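Local structure of putative peptide ABC-transport system periplasmic peptide-binding protein (Campylobacter jejuni, 4OEV) at residues A[86-91]-A[131-136]; A[35-40]-A[65-70]. The protein binds nickel in the periplasm, here together with oxalate, and probably delivers it to an ABC-type importer. All blocks are in the same frame, centred on the assembly; numbering follows the deposited sequence.

Contact 1. Residues A[86-91]-A[131-136]; sequences FSIEAF and DALSIG
Helix 81-92 runs past the end of helix 129-132, where the chain turns through a type I beta turn from Ala-132 to Ile-135, and the CA atoms of Ile-88 and Leu-133 are 8.8 Å apart. Phe-91 carries the contact. Its chi1 of -57° puts CG beside the backbone N and directs the ring to the turn, where CE2 lies 3.5 Å from CG2 of Ile-135, the branch of that isoleucine set between its backbone N and carbonyl carbon. Phe-91 and Ile-135 point in opposed directions and overlap along their flanks. At the ring edge, in plane, Gly-136 O approaches CZ to 3.6 Å, while Ser-87 O sits over one face near the rim. One helical turn earlier, Ile-88 CD1 meets Leu-133 CD2 at 4.2 Å, and strand 107-114 packs on Ile-88 as well. Where helix 129-132 ends, Asp-131 O accepts hydrogen bonds from Ser-134 N and, at 2.6 Å, from Ser-134 OG. No hydrogen bond joins the segments. Gly-136 O is buried without a hydrogen-bonding partner, and the slightly positive edge of the Phe-91 ring probably offers it a modest electrostatic compensation in an otherwise apolar seam.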
loop_
_atom_site.group_PDB
_atom_site.type_symbol
_atom_site.label_atom_id
_atom_site.label_comp_id
_atom_site.label_asym_id
_atom_site.label_seq_id
_atom_site.Cartn_x
_atom_site.Cartn_y
_atom_site.Cartn_z
ATOM N N PHE A 86 -10.104 -4.937 23.383
ATOM C CA PHE A 86 -10.826 -3.766 22.921
ATOM C C PHE A 86 -10.486 -3.503 21.432
ATOM O O PHE A 86 -11.368 -3.246 20.626
ATOM C CB PHE A 86 -10.489 -2.545 23.771
ATOM C CG PHE A 86 -10.971 -1.255 23.185
ATOM C CD1 PHE A 86 -12.287 -0.849 23.347
ATOM C CD2 PHE A 86 -10.111 -0.458 22.429
ATOM C CE1 PHE A 86 -12.722 0.343 22.792
ATOM C CE2 PHE A 86 -10.551 0.723 21.850
ATOM C CZ PHE A 86 -11.850 1.127 22.024
ATOM N N SER A 87 -9.194 -3.552 21.114
ATOM C CA SER A 87 -8.714 -3.219 19.749
ATOM C C SER A 87 -9.224 -4.135 18.648
ATOM O O SER A 87 -9.780 -3.697 17.636
ATOM C CB SER A 87 -7.189 -3.244 19.755
ATOM O OG SER A 87 -6.701 -2.271 20.621
ATOM N N ILE A 88 -8.999 -5.419 18.828
ATOM C CA ILE A 88 -9.429 -6.403 17.868
ATOM C C ILE A 88 -10.952 -6.335 17.691
ATOM O O ILE A 88 -11.443 -6.337 16.583
ATOM C CB ILE A 88 -9.048 -7.801 18.369
ATOM C CG1 ILE A 88 -7.595 -8.134 18.107
ATOM C CG2 ILE A 88 -9.918 -8.844 17.768
ATOM C CD1 ILE A 88 -7.243 -9.482 18.732
ATOM N N GLU A 89 -11.699 -6.201 18.790
ATOM C CA GLU A 89 -13.137 -6.048 18.671
ATOM C C GLU A 89 -13.513 -4.751 17.959
ATOM O O GLU A 89 -14.503 -4.710 17.186
ATOM C CB GLU A 89 -13.771 -6.128 20.060
ATOM C CG GLU A 89 -13.728 -7.532 20.538
ATOM C CD GLU A 89 -14.337 -7.735 21.927
ATOM O OE1 GLU A 89 -14.705 -6.758 22.619
ATOM O OE2 GLU A 89 -14.448 -8.908 22.288
ATOM N N ALA A 90 -12.678 -3.733 18.153
ATOM C CA ALA A 90 -12.909 -2.434 17.561
ATOM C C ALA A 90 -12.791 -2.486 16.034
ATOM O O ALA A 90 -13.634 -1.912 15.368
ATOM C CB ALA A 90 -11.934 -1.394 18.120
ATOM N N PHE A 91 -11.792 -3.207 15.514
ATOM C CA PHE A 91 -11.536 -3.352 14.074
ATOM C C PHE A 91 -12.646 -4.160 13.393
ATOM O O PHE A 91 -12.941 -3.952 12.223
ATOM C CB PHE A 91 -10.205 -4.043 13.832
ATOM C CG PHE A 91 -9.006 -3.331 14.473
ATOM C CD1 PHE A 91 -9.002 -1.948 14.685
ATOM C CD2 PHE A 91 -7.909 -4.064 14.878
ATOM C CE1 PHE A 91 -7.889 -1.297 15.236
ATOM C CE2 PHE A 91 -6.787 -3.429 15.475
ATOM C CZ PHE A 91 -6.791 -2.044 15.660
ATOM N N ASP A 131 0.467 -11.444 10.712
ATOM C CA ASP A 131 0.883 -10.246 9.969
ATOM C C ASP A 131 -0.093 -9.139 10.291
ATOM O O ASP A 131 0.316 -8.003 10.488
ATOM C CB ASP A 131 0.918 -10.471 8.434
ATOM C CG ASP A 131 2.203 -11.111 7.977
ATOM O OD1 ASP A 131 2.958 -11.618 8.866
ATOM O OD2 ASP A 131 2.492 -11.037 6.758
ATOM N N ALA A 132 -1.378 -9.486 10.355
ATOM C CA ALA A 132 -2.441 -8.505 10.605
ATOM C C ALA A 132 -2.304 -7.866 11.974
ATOM O O ALA A 132 -2.685 -6.703 12.167
ATOM C CB ALA A 132 -3.818 -9.161 10.466
ATOM N N LEU A 133 -1.792 -8.645 12.928
ATOM C CA LEU A 133 -1.623 -8.168 14.294
ATOM C C LEU A 133 -0.382 -7.279 14.456
ATOM O O LEU A 133 0.009 -6.939 15.591
ATOM C CB LEU A 133 -1.571 -9.373 15.265
ATOM C CG LEU A 133 -2.896 -10.108 15.469
ATOM C CD1 LEU A 133 -2.732 -11.442 16.139
ATOM C CD2 LEU A 133 -3.813 -9.226 16.268
ATOM N N SER A 134 0.228 -6.868 13.330
ATOM C CA SER A 134 1.326 -5.915 13.436
ATOM C C SER A 134 0.705 -4.515 13.473
ATOM O O SER A 134 1.407 -3.541 13.698
ATOM C CB SER A 134 2.339 -6.060 12.285
ATOM O OG SER A 134 1.718 -5.878 11.006
ATOM N N ILE A 135 -0.616 -4.418 13.270
ATOM C CA ILE A 135 -1.305 -3.124 13.375
ATOM C C ILE A 135 -1.252 -2.623 14.811
ATOM O O ILE A 135 -1.221 -3.433 15.753
ATOM C CB ILE A 135 -2.799 -3.189 12.910
ATOM C CG1 ILE A 135 -3.334 -1.791 12.617
ATOM C CG2 ILE A 135 -3.697 -3.894 13.901
ATOM C CD1 ILE A 135 -2.856 -1.181 11.277
ATOM N N GLY A 136 -1.246 -1.301 14.981
ATOM C CA GLY A 136 -1.132 -0.718 16.308
ATOM C C GLY A 136 -2.278 -1.150 17.214
ATOM O O GLY A 136 -3.370 -1.447 16.721
#

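Contact 2. Residues A[35-40]-A[65-70]; sequences SGLTRF and IFLRDD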
loop_
_atom_site.group_PDB
_atom_site.type_symbol
_atom_site.label_atom_id
_atom_site.label_comp_id
_atom_site.label_asym_id
_atom_site.label_seq_id
_atom_site.Cartn_x
_atom_site.Cartn_y
_atom_site.Cartn_z
ATOM N N SER A 35 2.154 0.795 18.325
ATOM C CA SER A 35 2.857 -0.435 18.030
ATOM C C SER A 35 1.901 -1.573 18.209
ATOM O O SER A 35 0.935 -1.459 18.983
ATOM C CB SER A 35 4.093 -0.597 18.917
ATOM O OG SER A 35 3.696 -0.636 20.268
ATOM N N GLY A 36 2.202 -2.685 17.536
ATOM C CA GLY A 36 1.322 -3.831 17.479
ATOM C C GLY A 36 1.888 -4.998 18.253
ATOM O O GLY A 36 2.958 -4.887 18.883
ATOM N N LEU A 37 1.149 -6.105 18.236
ATOM C CA LEU A 37 1.575 -7.331 18.885
ATOM C C LEU A 37 2.791 -7.920 18.215
ATOM O O LEU A 37 3.611 -8.570 18.874
ATOM C CB LEU A 37 0.444 -8.366 18.892
ATOM C CG LEU A 37 -0.805 -7.902 19.615
ATOM C CD1 LEU A 37 -1.871 -9.025 19.651
ATOM C CD2 LEU A 37 -0.411 -7.438 21.043
ATOM N N THR A 38 2.879 -7.737 16.897
ATOM C CA THR A 38 4.007 -8.242 16.150
ATOM C C THR A 38 4.672 -7.117 15.362
ATOM O O THR A 38 4.123 -6.017 15.223
ATOM C CB THR A 38 3.590 -9.369 15.188
ATOM O OG1 THR A 38 2.661 -8.871 14.232
ATOM C CG2 THR A 38 2.909 -10.531 15.936
ATOM N N ARG A 39 5.856 -7.402 14.843
ATOM C CA ARG A 39 6.603 -6.415 14.034
ATOM C C ARG A 39 7.477 -7.177 13.038
ATOM O O ARG A 39 7.513 -8.410 13.081
ATOM C CB ARG A 39 7.448 -5.514 14.937
ATOM C CG ARG A 39 8.628 -6.266 15.560
ATOM C CD ARG A 39 9.390 -5.431 16.549
ATOM N NE ARG A 39 10.234 -6.315 17.344
ATOM C CZ ARG A 39 11.474 -6.694 17.018
ATOM N NH1 ARG A 39 12.132 -7.525 17.829
ATOM N NH2 ARG A 39 12.077 -6.224 15.917
ATOM N N PHE A 40 8.152 -6.471 12.127
ATOM C CA PHE A 40 9.029 -7.114 11.155
ATOM C C PHE A 40 10.420 -6.492 11.188
ATOM O O PHE A 40 10.521 -5.270 11.316
ATOM C CB PHE A 40 8.447 -7.000 9.736
ATOM C CG PHE A 40 7.009 -7.402 9.668
ATOM C CD1 PHE A 40 6.669 -8.739 9.545
ATOM C CD2 PHE A 40 6.000 -6.445 9.758
ATOM C CE1 PHE A 40 5.324 -9.142 9.523
ATOM C CE2 PHE A 40 4.663 -6.836 9.731
ATOM C CZ PHE A 40 4.326 -8.186 9.618
ATOM N N ILE A 65 -2.132 -15.873 22.786
ATOM C CA ILE A 65 -1.106 -14.826 22.694
ATOM C C ILE A 65 -0.682 -14.327 24.086
ATOM O O ILE A 65 -1.540 -13.981 24.900
ATOM C CB ILE A 65 -1.571 -13.652 21.859
ATOM C CG1 ILE A 65 -1.992 -14.151 20.484
ATOM C CG2 ILE A 65 -0.457 -12.605 21.745
ATOM C CD1 ILE A 65 -2.217 -13.046 19.495
ATOM N N PHE A 66 0.633 -14.296 24.329
ATOM C CA PHE A 66 1.224 -13.892 25.621
ATOM C C PHE A 66 1.951 -12.533 25.511
ATOM O O PHE A 66 2.840 -12.339 24.663
ATOM C CB PHE A 66 2.159 -15.004 26.102
ATOM C CG PHE A 66 1.475 -16.343 26.192
ATOM C CD1 PHE A 66 0.732 -16.693 27.313
ATOM C CD2 PHE A 66 1.561 -17.243 25.149
ATOM C CE1 PHE A 66 0.070 -17.918 27.372
ATOM C CE2 PHE A 66 0.919 -18.449 25.186
ATOM C CZ PHE A 66 0.167 -18.804 26.310
ATOM N N LEU A 67 1.536 -11.591 26.355
ATOM C CA LEU A 67 1.919 -10.183 26.211
ATOM C C LEU A 67 3.064 -9.735 27.113
ATOM O O LEU A 67 3.270 -10.340 28.164
ATOM C CB LEU A 67 0.706 -9.320 26.506
ATOM C CG LEU A 67 -0.531 -9.814 25.741
ATOM C CD1 LEU A 67 -1.714 -9.003 26.147
ATOM C CD2 LEU A 67 -0.241 -9.647 24.216
ATOM N N ARG A 68 3.750 -8.641 26.741
ATOM C CA ARG A 68 4.716 -8.019 27.667
ATOM C C ARG A 68 3.964 -7.376 28.839
ATOM O O ARG A 68 2.853 -6.869 28.650
ATOM C CB ARG A 68 5.584 -6.978 26.950
ATOM C CG ARG A 68 6.352 -7.530 25.770
ATOM C CD ARG A 68 7.301 -6.466 25.111
ATOM N NE ARG A 68 8.203 -5.817 26.098
ATOM C CZ ARG A 68 9.492 -5.539 25.898
ATOM N NH1 ARG A 68 10.214 -4.942 26.844
ATOM N NH2 ARG A 68 10.083 -5.878 24.768
ATOM N N ASP A 69 4.507 -7.444 30.060
ATOM C CA ASP A 69 3.803 -6.777 31.153
ATOM C C ASP A 69 4.420 -5.416 31.452
ATOM O O ASP A 69 3.897 -4.645 32.253
ATOM C CB ASP A 69 3.738 -7.650 32.416
ATOM C CG ASP A 69 5.094 -8.153 32.886
ATOM O OD1 ASP A 69 6.146 -7.691 32.409
ATOM O OD2 ASP A 69 5.090 -9.016 33.789
ATOM N N ASP A 70 5.466 -5.078 30.710
ATOM C CA ASP A 70 6.255 -3.881 31.014
ATOM C C ASP A 70 6.020 -2.700 30.070
ATOM O O ASP A 70 6.877 -1.829 29.931
ATOM C CB ASP A 70 7.747 -4.238 31.009
ATOM C CG ASP A 70 8.244 -4.656 29.645
ATOM O OD1 ASP A 70 7.413 -4.987 28.759
ATOM O OD2 ASP A 70 9.485 -4.640 29.452
#
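Leu-37 spreads its two methyl groups over the end of strand 62-67, CD1 against Ile-65 and CD2 against Leu-67. The first pair, Leu-37 CD1 and Ile-65 CD1, meets at 4.0 Å, with the two side chains roughly perpendicular; the second, Leu-37 CD2 and Leu-67 CD2, closes to 3.9 Å at a slant. Leu-37 has its CG anti to the carbonyl carbon (chi1 -60°) and an extended chi2 of -177°, which carries the fork clear of its own backbone and lets each branch take a different residue. Strand 62-67 belongs to the antiparallel sheet 51-56, 62-67, 117-122, 107-114 of this family 5 solute-binding protein, and Leu-37, just before the short strand 38-40, packs its side chain onto the strand-end residues of this sheet. Its backbone is also hydrogen-bonded to Asp-49 and Ala-51, while Ile-65 touches Val-118 and Ile-120 of the adjacent strand. The CB of Ile-65 already points toward Leu-37, and its extended chi2 (-169°) pushes CD1 out as the touching atom, leaving CG2 aside. Leu-67 starts less directly, its CB set off to one side, and only the CD2 end of its fork swings in to meet Leu-37.

The centres of contact 1 and contact 2 are 11 Å apart, and the two are joined through segments 131-136 and 35-40. Leu-133 O and Thr-38 N make a probable hydrogen bond of 3.3 Å, and Ser-134 OG packs at 3.3 Å from CE2 of Phe-40. Strand 62-67 of contact 2 is followed in the chain by helix 81-92 of contact 1, and both segments of contact 2 precede those of contact 1 in sequence. Neither contact includes a nickel or oxalate ligand. The side chain of Asn-31, which has been seen to bind magnesium in a crystal structure of this protein, though none is bound here, lies about 6 Å from that of Ile-135 and about 12 Å from that of Leu-37.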